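Local structure of 2-dehydropantoate 2-reductase (Enterococcus faecium, 3WFI) at residues 6-11 / 28-33; 1-6 / 71-76. The protein is a D-mandelate dehydrogenase of the ketopantoate reductase family that binds NAD(H) on a Rossmann-type domain. All coordinates share one frame; numbering follows the deposited sequence.

In the fold
The chain starts on strand 2-6, whose last residue, Ala6, belongs to both contacts. It then runs through the glycine-rich turn. Helix 10-21 carries the chain back, and strand 25-30 then runs parallel to strand 2-6. Interaction 1 closes this first beta-alpha-beta unit, where the turn after strand 2-6 meets the end of strand 25-30. The chain next makes helix 33-42 and several short strands before it reaches strand 71-76. Interaction 2 lays that strand along the other edge of strand 2-6 and closes a longer loop, with interaction 1 nested inside it. Together they join three neighbouring parallel strands in the order 25-30, 2-6, 71-76.

Interaction 1 (6-11 / 28-33); sequences AGAGAM and LIDGWA
Ala8 sets its methyl against the base of Leu28, CB to CB 4.0 Å, and beside the carboxylate of Asp30. The Asp30 carboxylate makes the side-chain hydrogen bond of the contact. Its CG lies anti to the backbone N (chi1 -158°), which swings OD1 to the turn after strand 2-6. OD1 accepts the N-H of Ala8 at 2.9 Å through its anti lone pair, the one away from OD2. The bond is bent, with 136° at the hydrogen. OD2 serves its own segment. It takes the N-H of Trp32 at 2.8 Å and so forms an Asx turn at the end of strand 25-30. This donor stands 31° out of the carboxylate plane. Each oxygen therefore holds one backbone N-H, and the two bonds limit how the carboxylate can turn.

At the end of strand 2-6, Ala6 and Ile29 form a parallel bridge. Gly7 N supplies one of its bonds, 2.8 Å to Ile29 O. At the backbone angles of Gly7 a CB would press on the carbonyl oxygen of Ala6, so the bend suits glycine. Gly9 is the N-cap of helix 10-21. Gly7 and Gly9 fit the first two glycines of the GxGxxG pattern of Rossmann dinucleotide folds. His35 adds an outside partner, its NE2 bonded to Ala8 O.

Ala10, Met11 and Asp30 all belong to the NAD(+) site, which is empty of NAD(+) in this chain. An acid at the end of the second strand is the usual ligand of the adenosine ribose hydroxyls in NAD-dependent Rossmann enzymes. Asp30 probably acts in this way, with its carboxylate positioned by the N-H groups of Ala8 and Trp32. Its negative charge would also be expected to disfavour the 2'-phosphate of NADP.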
loop_
_atom_site.group_PDB
_atom_site.type_symbol
_atom_site.label_atom_id
_atom_site.label_comp_id
_atom_site.label_asym_id
_atom_site.label_seq_id
_atom_site.Cartn_x
_atom_site.Cartn_y
_atom_site.Cartn_z
ATOM N N ALA B 6 22.984 1.982 28.655
ATOM C CA ALA B 6 21.509 1.946 28.610
ATOM C C ALA B 6 21.098 0.729 27.808
ATOM O O ALA B 6 20.978 0.790 26.574
ATOM C CB ALA B 6 20.959 3.201 27.975
ATOM N N GLY B 7 20.929 -0.385 28.519
ATOM C CA GLY B 7 20.724 -1.694 27.900
ATOM C C GLY B 7 21.914 -2.589 28.203
ATOM O O GLY B 7 22.917 -2.577 27.480
ATOM N N ALA B 8 21.812 -3.361 29.278
ATOM C CA ALA B 8 22.917 -4.188 29.731
ATOM C C ALA B 8 22.753 -5.644 29.312
ATOM O O ALA B 8 22.984 -6.545 30.108
ATOM C CB ALA B 8 23.079 -4.067 31.241
ATOM N N GLY B 9 22.349 -5.868 28.060
ATOM C CA GLY B 9 22.323 -7.205 27.472
ATOM C C GLY B 9 23.748 -7.654 27.201
ATOM O O GLY B 9 24.688 -7.113 27.781
ATOM N N ALA B 10 23.924 -8.617 26.304
ATOM C CA ALA B 10 25.250 -9.199 26.064
ATOM C C ALA B 10 26.272 -8.149 25.603
ATOM O O ALA B 10 27.369 -8.074 26.145
ATOM C CB ALA B 10 25.170 -10.343 25.050
ATOM N N MET B 11 25.903 -7.331 24.624
ATOM C CA MET B 11 26.822 -6.323 24.082
ATOM C C MET B 11 27.067 -5.184 25.082
ATOM O O MET B 11 28.200 -4.756 25.260
ATOM C CB MET B 11 26.296 -5.744 22.763
ATOM C CG MET B 11 27.332 -4.947 21.969
ATOM S SD MET B 11 28.777 -5.894 21.417
ATOM C CE MET B 11 27.963 -7.212 20.504
ATOM N N LEU B 28 25.448 0.336 34.734
ATOM C CA LEU B 28 24.604 -0.474 33.873
ATOM C C LEU B 28 23.141 -0.144 34.169
ATOM O O LEU B 28 22.757 0.062 35.312
ATOM C CB LEU B 28 24.850 -1.960 34.101
ATOM C CG LEU B 28 26.288 -2.461 33.875
ATOM C CD1 LEU B 28 26.356 -3.951 34.131
ATOM C CD2 LEU B 28 26.809 -2.147 32.476
ATOM N N ILE B 29 22.339 -0.071 33.118
ATOM C CA ILE B 29 20.905 0.182 33.248
ATOM C C ILE B 29 20.168 -0.842 32.398
ATOM O O ILE B 29 20.463 -1.007 31.216
ATOM C CB ILE B 29 20.526 1.605 32.790
ATOM C CG1 ILE B 29 21.381 2.641 33.508
ATOM C CG2 ILE B 29 19.048 1.887 33.073
ATOM C CD1 ILE B 29 21.344 4.019 32.878
ATOM N N ASP B 30 19.219 -1.544 33.013
ATOM C CA ASP B 30 18.509 -2.625 32.332
ATOM C C ASP B 30 17.093 -2.809 32.882
ATOM O O ASP B 30 16.809 -2.461 34.035
ATOM C CB ASP B 30 19.287 -3.921 32.475
ATOM C CG ASP B 30 18.926 -4.930 31.408
ATOM O OD1 ASP B 30 19.489 -4.850 30.299
ATOM O OD2 ASP B 30 18.082 -5.808 31.687
ATOM N N GLY B 31 16.214 -3.362 32.052
ATOM C CA GLY B 31 14.826 -3.600 32.430
ATOM C C GLY B 31 14.530 -4.999 32.924
ATOM O O GLY B 31 13.435 -5.250 33.426
ATOM N N TRP B 32 15.485 -5.914 32.787
ATOM C CA TRP B 32 15.283 -7.301 33.197
ATOM C C TRP B 32 15.617 -7.457 34.688
ATOM O O TRP B 32 16.784 -7.529 35.071
ATOM C CB TRP B 32 16.114 -8.250 32.313
ATOM C CG TRP B 32 15.973 -9.709 32.634
ATOM C CD1 TRP B 32 14.954 -10.305 33.328
ATOM C CD2 TRP B 32 16.872 -10.769 32.252
ATOM N NE1 TRP B 32 15.177 -11.660 33.421
ATOM C CE2 TRP B 32 16.344 -11.971 32.773
ATOM C CE3 TRP B 32 18.078 -10.816 31.534
ATOM C CZ2 TRP B 32 16.976 -13.209 32.591
ATOM C CZ3 TRP B 32 18.709 -12.046 31.363
ATOM C CH2 TRP B 32 18.151 -13.226 31.884
ATOM N N ALA B 33 14.573 -7.529 35.515
ATOM C CA ALA B 33 14.699 -7.521 36.979
ATOM C C ALA B 33 15.636 -8.583 37.540
ATOM O O ALA B 33 16.404 -8.303 38.457
ATOM C CB ALA B 33 13.326 -7.651 37.630
#

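Interaction 2 (1-6 / 71-76); sequences MKIAIA and VDLIIL
Asp72 turns CG anti to its carbonyl carbon (chi1 -56°), and Leu73 turns CG anti to its backbone N (chi1 173°). The first torsion brings Asp72 OD2 to Lys2 N at 2.8 Å. This bond is nearly straight, 177° at the hydrogen, and meets OD2 on its anti side, tilted out of the carboxylate plane. Lys2 O accepts in return from two successive donors, Asp72 N at 2.8 Å and Leu73 N at 3.1 Å. They grip the start of strand 2-6 where segment 71-76 turns a corner at Asp72. The Leu73 torsion helps carry CD2 to the end of Met1, 3.9 Å from CE and beside SD.

Regular parallel pairing follows. Ala4 N bonds to Leu73 O, Ile75 N to Ala4 O, and Ala6 N to Ile75 O. On one face Ile75 CD1 lies across Ile3 CG2 at 4.0 Å and alongside the tip of Ile5. On the other, Ala4 CB touches both methyls of Val71. Further along this face, Ala6 CB meets Leu76 CD2 at 3.8 Å.

The charges have outside partners: Lys2 NZ makes a salt bridge with Glu25, and the second oxygen, Asp72 OD1, one with Lys95. Helix 80-90 covers the Ala6, Ile74 and Leu76 face through Leu83, Met86 and Ile90. In this Rossmann-type sheet strand 2-6 lies between strands 25-30 and 71-76, and strand 98-102 flanks 71-76 on its far edge.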
loop_
_atom_site.group_PDB
_atom_site.type_symbol
_atom_site.label_atom_id
_atom_site.label_comp_id
_atom_site.label_asym_id
_atom_site.label_seq_id
_atom_site.Cartn_x
_atom_site.Cartn_y
_atom_site.Cartn_z
ATOM N N MET B 1 35.824 9.025 32.201
ATOM C CA MET B 1 34.378 9.276 31.941
ATOM C C MET B 1 33.472 8.578 32.957
ATOM O O MET B 1 33.789 7.502 33.458
ATOM C CB MET B 1 33.992 8.811 30.523
ATOM C CG MET B 1 34.602 9.630 29.392
ATOM S SD MET B 1 33.884 9.231 27.781
ATOM C CE MET B 1 34.583 7.603 27.491
ATOM N N LYS B 2 32.341 9.213 33.248
ATOM C CA LYS B 2 31.200 8.527 33.847
ATOM C C LYS B 2 30.314 8.087 32.696
ATOM O O LYS B 2 29.833 8.922 31.926
ATOM C CB LYS B 2 30.420 9.455 34.776
ATOM C CG LYS B 2 31.113 9.763 36.101
ATOM C CD LYS B 2 30.316 10.839 36.857
ATOM C CE LYS B 2 31.074 11.614 37.921
ATOM N NZ LYS B 2 31.442 10.740 39.055
ATOM N N ILE B 3 30.109 6.781 32.573
ATOM C CA ILE B 3 29.412 6.213 31.421
ATOM C C ILE B 3 28.204 5.415 31.889
ATOM O O ILE B 3 28.302 4.619 32.833
ATOM C CB ILE B 3 30.348 5.290 30.625
ATOM C CG1 ILE B 3 31.658 6.011 30.309
ATOM C CG2 ILE B 3 29.668 4.787 29.360
ATOM C CD1 ILE B 3 32.743 5.096 29.769
ATOM N N ALA B 4 27.054 5.667 31.281
ATOM C CA ALA B 4 25.877 4.834 31.494
ATOM C C ALA B 4 25.719 3.911 30.291
ATOM O O ALA B 4 25.796 4.350 29.137
ATOM C CB ALA B 4 24.633 5.684 31.679
ATOM N N ILE B 5 25.503 2.632 30.580
ATOM C CA ILE B 5 25.205 1.628 29.571
ATOM C C ILE B 5 23.699 1.390 29.611
ATOM O O ILE B 5 23.201 0.731 30.519
ATOM C CB ILE B 5 25.949 0.313 29.847
ATOM C CG1 ILE B 5 27.465 0.558 29.995
ATOM C CG2 ILE B 5 25.690 -0.703 28.734
ATOM C CD1 ILE B 5 28.155 1.045 28.750
ATOM N N ALA B 6 22.984 1.982 28.655
ATOM C CA ALA B 6 21.509 1.946 28.610
ATOM C C ALA B 6 21.098 0.729 27.808
ATOM O O ALA B 6 20.978 0.790 26.574
ATOM C CB ALA B 6 20.959 3.201 27.975
ATOM N N VAL B 71 25.948 11.531 34.125
ATOM C CA VAL B 71 27.031 10.905 33.365
ATOM C C VAL B 71 27.513 11.776 32.225
ATOM O O VAL B 71 26.785 12.649 31.747
ATOM C CB VAL B 71 26.623 9.522 32.780
ATOM C CG1 VAL B 71 26.286 8.564 33.901
ATOM C CG2 VAL B 71 25.460 9.641 31.805
ATOM N N ASP B 72 28.740 11.503 31.791
ATOM C CA ASP B 72 29.364 12.187 30.662
ATOM C C ASP B 72 28.952 11.539 29.341
ATOM O O ASP B 72 28.907 12.193 28.302
ATOM C CB ASP B 72 30.901 12.123 30.777
ATOM C CG ASP B 72 31.422 12.680 32.093
ATOM O OD1 ASP B 72 31.061 13.827 32.445
ATOM O OD2 ASP B 72 32.193 11.974 32.766
ATOM N N LEU B 73 28.659 10.247 29.385
ATOM C CA LEU B 73 28.375 9.504 28.170
ATOM C C LEU B 73 27.335 8.433 28.420
ATOM O O LEU B 73 27.411 7.700 29.404
ATOM C CB LEU B 73 29.657 8.865 27.642
ATOM C CG LEU B 73 29.549 7.897 26.453
ATOM C CD1 LEU B 73 29.172 8.621 25.170
ATOM C CD2 LEU B 73 30.880 7.181 26.280
ATOM N N ILE B 74 26.363 8.360 27.517
ATOM C CA ILE B 74 25.401 7.266 27.482
ATOM C C ILE B 74 25.653 6.471 26.202
ATOM O O ILE B 74 25.638 7.028 25.095
ATOM C CB ILE B 74 23.956 7.793 27.502
ATOM C CG1 ILE B 74 23.702 8.645 28.741
ATOM C CG2 ILE B 74 22.949 6.646 27.432
ATOM C CD1 ILE B 74 22.375 9.373 28.711
ATOM N N ILE B 75 25.872 5.171 26.347
ATOM C CA ILE B 75 25.948 4.265 25.196
ATOM C C ILE B 75 24.666 3.438 25.156
ATOM O O ILE B 75 24.340 2.725 26.106
ATOM C CB ILE B 75 27.180 3.337 25.255
ATOM C CG1 ILE B 75 28.434 4.142 25.597
ATOM C CG2 ILE B 75 27.362 2.605 23.926
ATOM C CD1 ILE B 75 29.700 3.313 25.689
ATOM N N LEU B 76 23.934 3.556 24.045
ATOM C CA LEU B 76 22.605 2.977 23.913
ATOM C C LEU B 76 22.663 1.608 23.251
ATOM O O LEU B 76 23.178 1.485 22.135
ATOM C CB LEU B 76 21.716 3.890 23.053
ATOM C CG LEU B 76 21.365 5.278 23.610
ATOM C CD1 LEU B 76 20.763 6.124 22.500
ATOM C CD2 LEU B 76 20.401 5.179 24.770
#